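Local atomic coordinates of pollen receptor-like kinase 3 (Arabidopsis thaliana, PDB entry 5WLS), a protein that is a receptor-like kinase of pollen with a leucine-rich-repeat extracellular domain, resembling SERK co-receptors and probably acting in signal perception at the cell surface. Residues V48-L53 and L73-L78; N58-K63 and F85-G90; L68-L73 and L91-L96; R118-N123 and E142-G147. All blocks are in the same frame, centred on the assembly; numbering follows the deposited sequence.

Interaction 1 (V48-L53 and L73-L78); sequences VTRLGL and LDNNLL. With NAG (2-acetamido-2-deoxy-beta-D-glucopyranose), chain C.
Asn76 reaches across from 73-78 with its amide carbonyl and fastens the backbone of 48-53. Its CG stands anti to its own carbonyl carbon (chi1 -76°), and OD1 accepts two hydrogen bonds, from Leu51 N at 2.9 Å and from Leu53 N at 3.0 Å. The two donors arrive from opposite faces of the amide plane, each tilted from it by about 30°. On the other branch, Asn76 ND2 turns back to its own segment and donates to Leu73 O at 3.1 Å. That oxygen lies in the amide plane, so both ends of the group resist rotation about chi2. Leu53 crosses the amide obliquely, its CG 3.2 Å from Asn76 OD1, while its backbone O takes the N-H of Leu77 at 2.9 Å.

Arg50 and Asn75 run side by side. The arginine chain is extended from CG to NE, and its guanidinium plane lies 13° from the amide plane of Asn75, stacked on it; Asn75 ND2 sits over one guanidinium face near its rim. Asn75 ND2 also donates an almost straight bond to NAG O7, the acetamide oxygen, 2.9 Å away. At the inner end Val48 CG2 presses on Leu73 CD2 at 3.4 Å.

This arrangement is the asparagine ladder of leucine-rich repeats, and Asn99 of the next repeat likewise bonds Leu73 O. The buried amide of Asn76 thus satisfies Leu51 N, Leu53 N and Leu73 O, and the turns are joined by its OD1 together with a backbone bond, Leu77 N to Leu53 O.

Interaction 2 (N58-K63 and F85-G90); sequences NIEDLK and FFKLPG
With CG1 of Ile59 anti to its carbonyl carbon (chi1 -83°) and CD1 extended beyond it (chi2 176°), the delta methyl is carried onto Phe85. Ile59 CG2, anti to the backbone N, instead meets Lys87 CB and Leu88 CD2, both at 4.0 Å. The contact with the Phe85 ring is a CH-pi one: Ile59 CD1 stands 4.0 Å from the centroid of the Phe85 ring and 16° off the normal, and its nearest ring atom is CD2. Ile59 CD1 also lies 3.4 Å from Phe85 N, so it packs against backbone as well as ring.

Leu88 CD2 is the second point of contact, lying 4.0 Å from Leu62 CB and 3.7 Å from Lys63 CG. These segments belong to the side of the leucine-rich-repeat solenoid away from the parallel sheet, where the short helix 59-63 packs on the 3-10 turn 85-87; Leu62, Phe85 and Leu88 also touch Ile71 of strand 70-72. An alanine in place of Ile59 would probably open a gap under the Phe85 ring and leave Lys87 CB and Leu88 CD2 without their methyl partner.

Toward solvent the contact is made by aliphatic chains. Lys63 lays CG 3.6 Å from Lys87 O and CD against Lys87 CB, while its NZ forms a salt bridge with Glu60 OE1 within the helix. Glu60 OE2 reaches only the CE methylene of Lys87.

Interaction 3 (L68-L73 and L91-L96); sequences LRTIRL and LKSLLL
The guanidinium of Arg72 has Leu95 CD2 over one face, 3.9 Å above the plane and displaced toward the rim near NE. Arg72 NE forms a salt bridge with Asp74 OD2, so a charge holds the group while a methyl covers one side. Arg72 CB meets Leu95 CB, and Thr70 CG2 packs on Ser93 CB at 3.6 Å.

Ile71 and Leu94 occupy the opposite face, and apolar contacts continue it beyond the strand ends: Ile71 and Leu91 cross at about a right angle with their CD1 atoms 3.8 Å apart, and Leu73 runs beside Leu96, whose CD2 touches Leu73 CD1. Strands 70-72 and 93-95 are parallel within 8°. Ile71 N donates to Ser93 O at 2.9 Å and Ile71 O accepts from Leu95 N. Arg69 O receives two donors, Lys92 N at 2.8 Å and Ser93 N.

Lys92 CE lies 3.8 Å from Arg69 CB, and Lys92 CG and CD are each 4.0 Å from Arg69 CD. An alanine here would probably bare the Arg69 chain on that side and leave its CD freer to move.

In this leucine-rich-repeat sheet Ile71 and Leu94 thus point to the interior, while the face with Thr70, Arg72 and Ser93 is mixed, Leu95 lying among them.

Interaction 4 (R118-N123 and E142-G147); sequences RVFLDN and ELHMQG
Two successive rungs of the leucine-rich-repeat solenoid meet here, strands 118-120 and 142-144 of its parallel sheet, with axes 4.8 Å apart and 10° from parallel. The ladder of backbone bonds runs from Val119 N to Glu142 O, through His144 N to Val119 O and Leu121 N to His144 O, and continues past the strands with Asn123 N to Gln146 O at 2.8 Å.

The face bearing Arg118, Phe120, Glu142 and His144 is polar and aromatic. Phe120 and His144 lie side by side, pointing the same way, but their rings are oblique: the planes meet at 48° and the centroids are 4.3 Å apart. His144 ND1 lies over a face of the phenyl ring, 3.2 Å from Phe120 CE1. In contrast, Glu142 OE2 comes in the plane of that ring at its edge, 3.6 Å from Phe120 CZ. Glu142 OE2 also forms a long salt bridge with Arg118 NE, 3.9 Å away; it lies over the guanidinium face, with no N-H aimed at it, so the attraction is one of charges alone. Farther along, Asp122 CB packs against Gln146 CD at 3.3 Å.

On the reverse side Val119 CB rests on Leu143 CD1 at 3.8 Å. Beyond the pair, Leu143 touches Leu167 of strand 166-168 and His144 NE2 bonds Ser166, while Phe120 leans on Leu95 and Asp122 OD1 bonds Ser97. Strands 118-120 and 142-144 are therefore flanked by 93-95 on one side and 166-168 on the other.

How the interactions relate
Interactions 1, 2 and 3 interlock along the chain, their segments alternating, whereas interaction 4 follows in series. Interaction 3 is the common neighbour: between centres it lies about 13 Å from interaction 1, about 11 Å from interaction 2 and about 12 Å from interaction 4. It shares Leu73 with interaction 1, which continues from the end of strand 70-72, and meets interaction 2 where Leu88 packs on Ile71 and Phe85 on Leu94 and Leu96. Interaction 4 extends the same sheet, since strands 93-95 and 118-120 are adjacent and hydrogen-bonded. Interactions 1 and 2, about 18 Å apart between centres, do not touch. Together they join adjacent turns of the solenoid at its sheet, its loops and its helical side.

Interaction 1 (V48-L53 and L73-L78)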
# COMPACT_ATOMS: atom_id res chain seq x y z
N VAL A 48 1.75 13.30 -1.15
CA VAL A 48 2.83 13.92 -1.90
C VAL A 48 3.29 12.96 -2.98
O VAL A 48 3.63 11.81 -2.70
CB VAL A 48 4.01 14.34 -0.99
CG1 VAL A 48 3.59 15.51 -0.11
CG2 VAL A 48 4.47 13.20 -0.12
N THR A 49 3.27 13.43 -4.23
CA THR A 49 3.53 12.59 -5.39
C THR A 49 4.41 13.34 -6.39
O THR A 49 4.37 14.57 -6.47
CB THR A 49 2.23 12.15 -6.09
OG1 THR A 49 1.47 13.31 -6.45
CG2 THR A 49 1.40 11.27 -5.17
N ARG A 50 5.19 12.58 -7.15
CA ARG A 50 6.00 13.10 -8.25
C ARG A 50 6.98 14.17 -7.77
O ARG A 50 7.16 15.21 -8.40
CB ARG A 50 5.11 13.66 -9.37
CG ARG A 50 4.03 12.71 -9.85
CD ARG A 50 3.39 13.21 -11.13
NE ARG A 50 2.19 12.47 -11.46
CZ ARG A 50 2.14 11.39 -12.24
NH1 ARG A 50 3.25 10.92 -12.80
NH2 ARG A 50 0.98 10.80 -12.47
N LEU A 51 7.62 13.91 -6.63
CA LEU A 51 8.67 14.78 -6.13
C LEU A 51 10.03 14.11 -6.17
O LEU A 51 11.01 14.68 -5.68
CB LEU A 51 8.36 15.23 -4.70
CG LEU A 51 7.18 16.18 -4.49
CD1 LEU A 51 6.97 16.42 -3.00
CD2 LEU A 51 7.36 17.50 -5.23
N GLY A 52 10.12 12.92 -6.75
CA GLY A 52 11.39 12.22 -6.79
C GLY A 52 11.91 11.86 -5.42
O GLY A 52 13.13 11.86 -5.21
N LEU A 53 11.01 11.59 -4.46
CA LEU A 53 11.46 11.17 -3.14
C LEU A 53 12.34 9.95 -3.27
O LEU A 53 11.90 8.88 -3.71
CB LEU A 53 10.26 10.88 -2.23
CG LEU A 53 9.15 11.92 -2.11
CD1 LEU A 53 8.05 11.42 -1.20
CD2 LEU A 53 9.75 13.19 -1.52
N LEU A 73 1.96 8.12 -1.56
CA LEU A 73 3.29 8.54 -1.99
C LEU A 73 3.55 8.09 -3.42
O LEU A 73 4.65 7.63 -3.75
CB LEU A 73 4.36 8.00 -1.05
CG LEU A 73 4.17 8.37 0.43
CD1 LEU A 73 5.09 7.57 1.31
CD2 LEU A 73 4.42 9.84 0.61
N ASP A 74 2.54 8.21 -4.28
CA ASP A 74 2.62 7.65 -5.62
C ASP A 74 3.71 8.31 -6.47
O ASP A 74 4.04 9.49 -6.30
CB ASP A 74 1.28 7.80 -6.33
CG ASP A 74 0.18 6.99 -5.68
OD1 ASP A 74 0.49 5.95 -5.05
OD2 ASP A 74 -1.01 7.37 -5.80
N ASN A 75 4.28 7.52 -7.36
CA ASN A 75 5.22 7.96 -8.39
C ASN A 75 6.38 8.79 -7.80
O ASN A 75 6.52 9.99 -8.05
CB ASN A 75 4.50 8.72 -9.53
CG ASN A 75 3.37 7.92 -10.12
OD1 ASN A 75 3.61 6.90 -10.77
ND2 ASN A 75 2.14 8.38 -9.93
N ASN A 76 7.20 8.12 -7.02
CA ASN A 76 8.46 8.69 -6.55
C ASN A 76 9.54 7.65 -6.81
O ASN A 76 9.41 6.79 -7.69
CB ASN A 76 8.36 9.08 -5.06
CG ASN A 76 7.57 10.35 -4.84
OD1 ASN A 76 8.06 11.45 -5.09
ND2 ASN A 76 6.34 10.21 -4.36
N LEU A 77 10.63 7.73 -6.06
CA LEU A 77 11.77 6.85 -6.25
C LEU A 77 12.14 6.14 -4.96
O LEU A 77 13.31 5.84 -4.72
CB LEU A 77 12.97 7.63 -6.79
CG LEU A 77 12.71 8.49 -8.03
CD1 LEU A 77 13.92 9.34 -8.35
CD2 LEU A 77 12.35 7.60 -9.21
N LEU A 78 11.15 5.87 -4.11
CA LEU A 78 11.42 5.21 -2.84
C LEU A 78 11.84 3.77 -3.10
O LEU A 78 11.19 3.06 -3.87
CB LEU A 78 10.19 5.25 -1.96
CG LEU A 78 9.67 6.64 -1.62
CD1 LEU A 78 8.34 6.57 -0.89
CD2 LEU A 78 10.70 7.40 -0.81
C1 NAG C . 2.21 3.87 -12.95
C2 NAG C . 1.05 4.85 -12.93
C3 NAG C . 0.20 4.71 -14.18
C4 NAG C . 1.01 4.95 -15.44
C5 NAG C . 2.30 4.08 -15.39
C6 NAG C . 3.34 4.51 -16.41
C7 NAG C . -0.25 5.70 -11.03
C8 NAG C . -1.09 5.38 -9.88
N2 NAG C . 0.20 4.67 -11.75
O3 NAG C . -0.94 5.57 -14.08
O4 NAG C . 0.27 4.47 -16.56
O5 NAG C . 2.97 4.06 -14.11
O6 NAG C . 3.41 5.92 -16.59
O7 NAG C . 0.04 6.88 -11.33

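Interaction 2 (N58-K63 and F85-G90)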
# COMPACT_ATOMS: atom_id res chain seq x y z
N ASN A 58 10.90 7.12 7.64
CA ASN A 58 11.10 6.79 9.05
C ASN A 58 9.73 6.82 9.71
O ASN A 58 9.20 7.90 10.01
CB ASN A 58 12.08 7.75 9.71
CG ASN A 58 12.55 7.25 11.07
OD1 ASN A 58 12.07 6.23 11.56
ND2 ASN A 58 13.49 7.97 11.67
N ILE A 59 9.16 5.64 9.93
CA ILE A 59 7.78 5.53 10.37
C ILE A 59 7.60 5.95 11.82
O ILE A 59 6.48 6.29 12.23
CB ILE A 59 7.30 4.09 10.07
CG1 ILE A 59 6.86 4.02 8.61
CG2 ILE A 59 6.17 3.64 10.99
CD1 ILE A 59 6.47 2.67 8.15
N GLU A 60 8.67 6.01 12.61
CA GLU A 60 8.55 6.54 13.96
C GLU A 60 8.12 8.00 13.94
O GLU A 60 7.42 8.45 14.86
CB GLU A 60 9.87 6.39 14.72
CG GLU A 60 10.32 4.95 14.92
CD GLU A 60 9.39 4.16 15.82
OE1 GLU A 60 8.76 4.77 16.72
OE2 GLU A 60 9.28 2.93 15.64
N ASP A 61 8.51 8.75 12.91
CA ASP A 61 7.99 10.10 12.73
C ASP A 61 6.49 10.09 12.49
O ASP A 61 5.75 10.90 13.06
CB ASP A 61 8.71 10.80 11.57
CG ASP A 61 10.18 11.03 11.85
OD1 ASP A 61 10.55 11.16 13.04
OD2 ASP A 61 10.97 11.10 10.89
N LEU A 62 6.01 9.17 11.65
CA LEU A 62 4.59 9.12 11.33
C LEU A 62 3.75 8.57 12.48
O LEU A 62 2.54 8.80 12.51
CB LEU A 62 4.34 8.29 10.07
CG LEU A 62 5.08 8.64 8.78
CD1 LEU A 62 4.68 7.67 7.67
CD2 LEU A 62 4.82 10.07 8.36
N LYS A 63 4.37 7.85 13.42
CA LYS A 63 3.63 7.39 14.59
C LYS A 63 3.25 8.53 15.52
O LYS A 63 2.31 8.38 16.31
CB LYS A 63 4.46 6.36 15.37
CG LYS A 63 4.38 4.94 14.82
CD LYS A 63 5.44 4.05 15.45
CE LYS A 63 5.03 3.59 16.84
NZ LYS A 63 5.99 2.60 17.40
N PHE A 85 4.79 -0.27 7.84
CA PHE A 85 3.57 0.53 7.96
C PHE A 85 2.58 -0.05 8.95
O PHE A 85 1.64 0.65 9.34
CB PHE A 85 2.91 0.69 6.59
CG PHE A 85 3.64 1.65 5.68
CD1 PHE A 85 4.51 1.18 4.72
CD2 PHE A 85 3.46 3.01 5.80
CE1 PHE A 85 5.19 2.05 3.89
CE2 PHE A 85 4.13 3.89 4.98
CZ PHE A 85 5.00 3.41 4.02
N PHE A 86 2.77 -1.30 9.38
CA PHE A 86 1.91 -1.90 10.40
C PHE A 86 2.04 -1.24 11.76
O PHE A 86 1.24 -1.52 12.65
CB PHE A 86 2.20 -3.40 10.52
CG PHE A 86 3.65 -3.72 10.75
CD1 PHE A 86 4.48 -4.02 9.68
CD2 PHE A 86 4.19 -3.72 12.02
CE1 PHE A 86 5.81 -4.32 9.88
CE2 PHE A 86 5.52 -4.01 12.23
CZ PHE A 86 6.33 -4.32 11.16
N LYS A 87 3.04 -0.38 11.95
CA LYS A 87 3.19 0.37 13.19
C LYS A 87 2.23 1.54 13.30
O LYS A 87 2.15 2.17 14.36
CB LYS A 87 4.64 0.84 13.32
CG LYS A 87 5.61 -0.26 13.70
CD LYS A 87 7.00 0.08 13.18
CE LYS A 87 8.12 -0.43 14.08
NZ LYS A 87 7.96 -1.82 14.59
N LEU A 88 1.49 1.85 12.24
CA LEU A 88 0.48 2.89 12.29
C LEU A 88 -0.88 2.24 12.45
O LEU A 88 -1.40 1.67 11.49
CB LEU A 88 0.53 3.74 11.02
CG LEU A 88 1.97 4.12 10.66
CD1 LEU A 88 2.10 4.66 9.25
CD2 LEU A 88 2.49 5.13 11.67
N PRO A 89 -1.50 2.31 13.64
CA PRO A 89 -2.65 1.44 13.92
C PRO A 89 -3.96 1.82 13.22
O PRO A 89 -4.76 0.94 12.90
CB PRO A 89 -2.80 1.56 15.45
CG PRO A 89 -2.21 2.90 15.79
CD PRO A 89 -1.09 3.11 14.81
N GLY A 90 -4.18 3.11 12.97
CA GLY A 90 -5.41 3.53 12.33
C GLY A 90 -5.31 3.71 10.84
O GLY A 90 -6.16 4.38 10.24

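Interaction 3 (L68-L73 and L91-L96)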
# COMPACT_ATOMS: atom_id res chain seq x y z
N LEU A 68 -3.50 10.02 11.88
CA LEU A 68 -3.16 9.81 10.48
C LEU A 68 -3.82 8.53 10.00
O LEU A 68 -3.69 7.47 10.62
CB LEU A 68 -1.64 9.76 10.30
CG LEU A 68 -1.18 9.47 8.88
CD1 LEU A 68 -1.47 10.67 8.01
CD2 LEU A 68 0.32 9.20 8.85
N ARG A 69 -4.52 8.63 8.88
CA ARG A 69 -5.28 7.52 8.34
C ARG A 69 -4.93 7.19 6.90
O ARG A 69 -5.18 6.06 6.48
CB ARG A 69 -6.79 7.80 8.41
CG ARG A 69 -7.32 8.14 9.79
CD ARG A 69 -7.88 6.90 10.46
NE ARG A 69 -8.37 7.15 11.81
CZ ARG A 69 -7.60 7.18 12.89
NH1 ARG A 69 -6.30 6.98 12.79
NH2 ARG A 69 -8.14 7.42 14.08
N THR A 70 -4.35 8.11 6.14
CA THR A 70 -4.09 7.85 4.73
C THR A 70 -2.70 8.32 4.35
O THR A 70 -2.30 9.44 4.68
CB THR A 70 -5.14 8.52 3.83
OG1 THR A 70 -5.19 9.92 4.10
CG2 THR A 70 -6.52 7.92 4.07
N ILE A 71 -1.98 7.46 3.64
CA ILE A 71 -0.67 7.77 3.08
C ILE A 71 -0.71 7.48 1.59
O ILE A 71 -1.11 6.38 1.18
CB ILE A 71 0.45 6.96 3.76
CG1 ILE A 71 0.65 7.43 5.20
CG2 ILE A 71 1.75 7.08 2.97
CD1 ILE A 71 1.49 6.48 6.04
N ARG A 72 -0.31 8.46 0.78
CA ARG A 72 -0.29 8.32 -0.68
C ARG A 72 1.00 8.96 -1.19
O ARG A 72 1.12 10.19 -1.24
CB ARG A 72 -1.53 8.93 -1.32
CG ARG A 72 -1.40 9.18 -2.82
CD ARG A 72 -2.70 9.70 -3.41
NE ARG A 72 -2.89 9.26 -4.79
CZ ARG A 72 -4.03 9.39 -5.47
NH1 ARG A 72 -5.08 9.94 -4.89
NH2 ARG A 72 -4.11 8.97 -6.72
N LEU A 73 1.96 8.12 -1.56
CA LEU A 73 3.29 8.54 -1.99
C LEU A 73 3.55 8.09 -3.42
O LEU A 73 4.65 7.63 -3.75
CB LEU A 73 4.36 8.00 -1.05
CG LEU A 73 4.17 8.37 0.43
CD1 LEU A 73 5.09 7.57 1.31
CD2 LEU A 73 4.42 9.84 0.61
N LEU A 91 -4.29 3.13 10.21
CA LEU A 91 -4.10 3.38 8.79
C LEU A 91 -5.20 2.70 7.99
O LEU A 91 -5.50 1.52 8.20
CB LEU A 91 -2.72 2.88 8.35
CG LEU A 91 -2.26 3.36 6.97
CD1 LEU A 91 -1.75 4.79 7.08
CD2 LEU A 91 -1.15 2.47 6.45
N LYS A 92 -5.81 3.45 7.08
CA LYS A 92 -6.89 2.95 6.24
C LYS A 92 -6.49 2.81 4.78
O LYS A 92 -7.04 1.95 4.09
CB LYS A 92 -8.13 3.85 6.34
CG LYS A 92 -8.68 4.03 7.76
CD LYS A 92 -9.98 4.84 7.77
CE LYS A 92 -9.89 6.15 7.01
NZ LYS A 92 -11.20 6.87 7.04
N SER A 93 -5.55 3.64 4.31
CA SER A 93 -5.23 3.72 2.89
C SER A 93 -3.72 3.83 2.74
O SER A 93 -3.11 4.80 3.20
CB SER A 93 -5.93 4.92 2.25
OG SER A 93 -5.42 5.17 0.95
N LEU A 94 -3.12 2.84 2.08
CA LEU A 94 -1.68 2.78 1.83
C LEU A 94 -1.46 2.73 0.32
O LEU A 94 -1.57 1.67 -0.30
CB LEU A 94 -1.06 1.57 2.52
CG LEU A 94 0.45 1.40 2.33
CD1 LEU A 94 1.19 2.64 2.80
CD2 LEU A 94 0.93 0.17 3.07
N LEU A 95 -1.16 3.89 -0.26
CA LEU A 95 -1.00 4.04 -1.70
C LEU A 95 0.46 4.37 -2.00
O LEU A 95 0.93 5.48 -1.71
CB LEU A 95 -1.93 5.13 -2.24
CG LEU A 95 -3.31 4.68 -2.72
CD1 LEU A 95 -4.06 3.90 -1.65
CD2 LEU A 95 -4.12 5.87 -3.18
N LEU A 96 1.16 3.41 -2.58
CA LEU A 96 2.57 3.55 -2.92
C LEU A 96 2.83 3.21 -4.39
O LEU A 96 3.86 2.64 -4.70
CB LEU A 96 3.44 2.68 -2.00
CG LEU A 96 3.32 2.94 -0.49
CD1 LEU A 96 4.10 1.90 0.29
CD2 LEU A 96 3.81 4.35 -0.16

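Interaction 4 (R118-N123 and E142-G147)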
# COMPACT_ATOMS: atom_id res chain seq x y z
N ARG A 118 -7.60 -0.04 1.72
CA ARG A 118 -6.97 0.11 0.42
C ARG A 118 -5.47 -0.04 0.52
O ARG A 118 -4.82 0.61 1.35
CB ARG A 118 -7.32 1.45 -0.21
CG ARG A 118 -8.67 1.76 -0.84
CD ARG A 118 -8.30 3.22 -0.90
NE ARG A 118 -7.74 3.50 -2.20
CZ ARG A 118 -7.84 4.61 -2.91
NH1 ARG A 118 -8.47 5.69 -2.46
NH2 ARG A 118 -7.19 4.65 -4.07
N VAL A 119 -4.93 -0.93 -0.31
CA VAL A 119 -3.49 -1.21 -0.40
C VAL A 119 -3.11 -1.24 -1.88
O VAL A 119 -3.47 -2.19 -2.59
CB VAL A 119 -3.11 -2.53 0.28
CG1 VAL A 119 -1.65 -2.83 0.05
CG2 VAL A 119 -3.43 -2.47 1.76
N PHE A 120 -2.42 -0.20 -2.34
CA PHE A 120 -1.92 -0.12 -3.71
C PHE A 120 -0.40 -0.20 -3.64
O PHE A 120 0.26 0.75 -3.21
CB PHE A 120 -2.38 1.16 -4.40
CG PHE A 120 -3.86 1.23 -4.67
CD1 PHE A 120 -4.33 1.73 -5.88
CD2 PHE A 120 -4.79 0.82 -3.72
CE1 PHE A 120 -5.69 1.80 -6.13
CE2 PHE A 120 -6.14 0.89 -3.97
CZ PHE A 120 -6.60 1.38 -5.18
N LEU A 121 0.16 -1.33 -4.08
CA LEU A 121 1.61 -1.53 -4.12
C LEU A 121 2.09 -1.78 -5.55
O LEU A 121 3.20 -2.30 -5.74
CB LEU A 121 2.02 -2.69 -3.21
CG LEU A 121 1.62 -2.56 -1.74
CD1 LEU A 121 2.14 -3.74 -0.93
CD2 LEU A 121 2.11 -1.24 -1.16
N ASP A 122 1.28 -1.44 -6.54
CA ASP A 122 1.55 -1.82 -7.91
C ASP A 122 2.84 -1.18 -8.42
O ASP A 122 3.22 -0.08 -8.03
CB ASP A 122 0.39 -1.40 -8.82
CG ASP A 122 0.02 0.06 -8.66
OD1 ASP A 122 0.01 0.56 -7.51
OD2 ASP A 122 -0.24 0.73 -9.68
N ASN A 123 3.52 -1.92 -9.30
CA ASN A 123 4.66 -1.43 -10.08
C ASN A 123 5.83 -1.01 -9.20
O ASN A 123 6.56 -0.07 -9.50
CB ASN A 123 4.23 -0.28 -10.99
CG ASN A 123 3.25 -0.73 -12.05
OD1 ASN A 123 3.51 -1.67 -12.80
ND2 ASN A 123 2.10 -0.07 -12.11
N GLU A 142 -9.80 -2.84 -1.60
CA GLU A 142 -9.07 -2.65 -2.85
C GLU A 142 -7.62 -3.06 -2.64
O GLU A 142 -6.91 -2.46 -1.82
CB GLU A 142 -9.16 -1.20 -3.31
CG GLU A 142 -10.58 -0.78 -3.63
CD GLU A 142 -10.76 0.72 -3.60
OE1 GLU A 142 -11.54 1.20 -2.75
OE2 GLU A 142 -10.13 1.42 -4.42
N LEU A 143 -7.17 -4.07 -3.40
CA LEU A 143 -5.79 -4.55 -3.31
C LEU A 143 -5.21 -4.60 -4.71
O LEU A 143 -5.62 -5.43 -5.53
CB LEU A 143 -5.73 -5.92 -2.64
CG LEU A 143 -4.33 -6.55 -2.63
CD1 LEU A 143 -3.36 -5.70 -1.82
CD2 LEU A 143 -4.37 -7.97 -2.07
N HIS A 144 -4.26 -3.71 -4.99
CA HIS A 144 -3.63 -3.64 -6.30
C HIS A 144 -2.14 -3.90 -6.14
O HIS A 144 -1.44 -3.13 -5.48
CB HIS A 144 -3.88 -2.28 -6.96
CG HIS A 144 -5.32 -2.05 -7.32
ND1 HIS A 144 -5.77 -0.85 -7.84
CD2 HIS A 144 -6.40 -2.85 -7.23
CE1 HIS A 144 -7.07 -0.93 -8.06
NE2 HIS A 144 -7.48 -2.14 -7.70
N MET A 145 -1.67 -5.00 -6.73
CA MET A 145 -0.29 -5.46 -6.58
C MET A 145 0.34 -5.76 -7.94
O MET A 145 1.38 -6.41 -7.99
CB MET A 145 -0.22 -6.71 -5.70
CG MET A 145 -0.78 -6.55 -4.30
SD MET A 145 -0.58 -8.05 -3.33
CE MET A 145 0.87 -7.64 -2.37
N GLN A 146 -0.29 -5.31 -9.02
CA GLN A 146 0.18 -5.67 -10.35
C GLN A 146 1.56 -5.10 -10.63
O GLN A 146 1.97 -4.09 -10.07
CB GLN A 146 -0.81 -5.19 -11.42
CG GLN A 146 -0.81 -3.68 -11.64
CD GLN A 146 -1.82 -2.97 -10.77
OE1 GLN A 146 -2.22 -3.47 -9.72
NE2 GLN A 146 -2.22 -1.77 -11.19
N GLY A 147 2.29 -5.79 -11.51
CA GLY A 147 3.55 -5.25 -11.99
C GLY A 147 4.72 -5.34 -11.03
O GLY A 147 5.63 -4.52 -11.10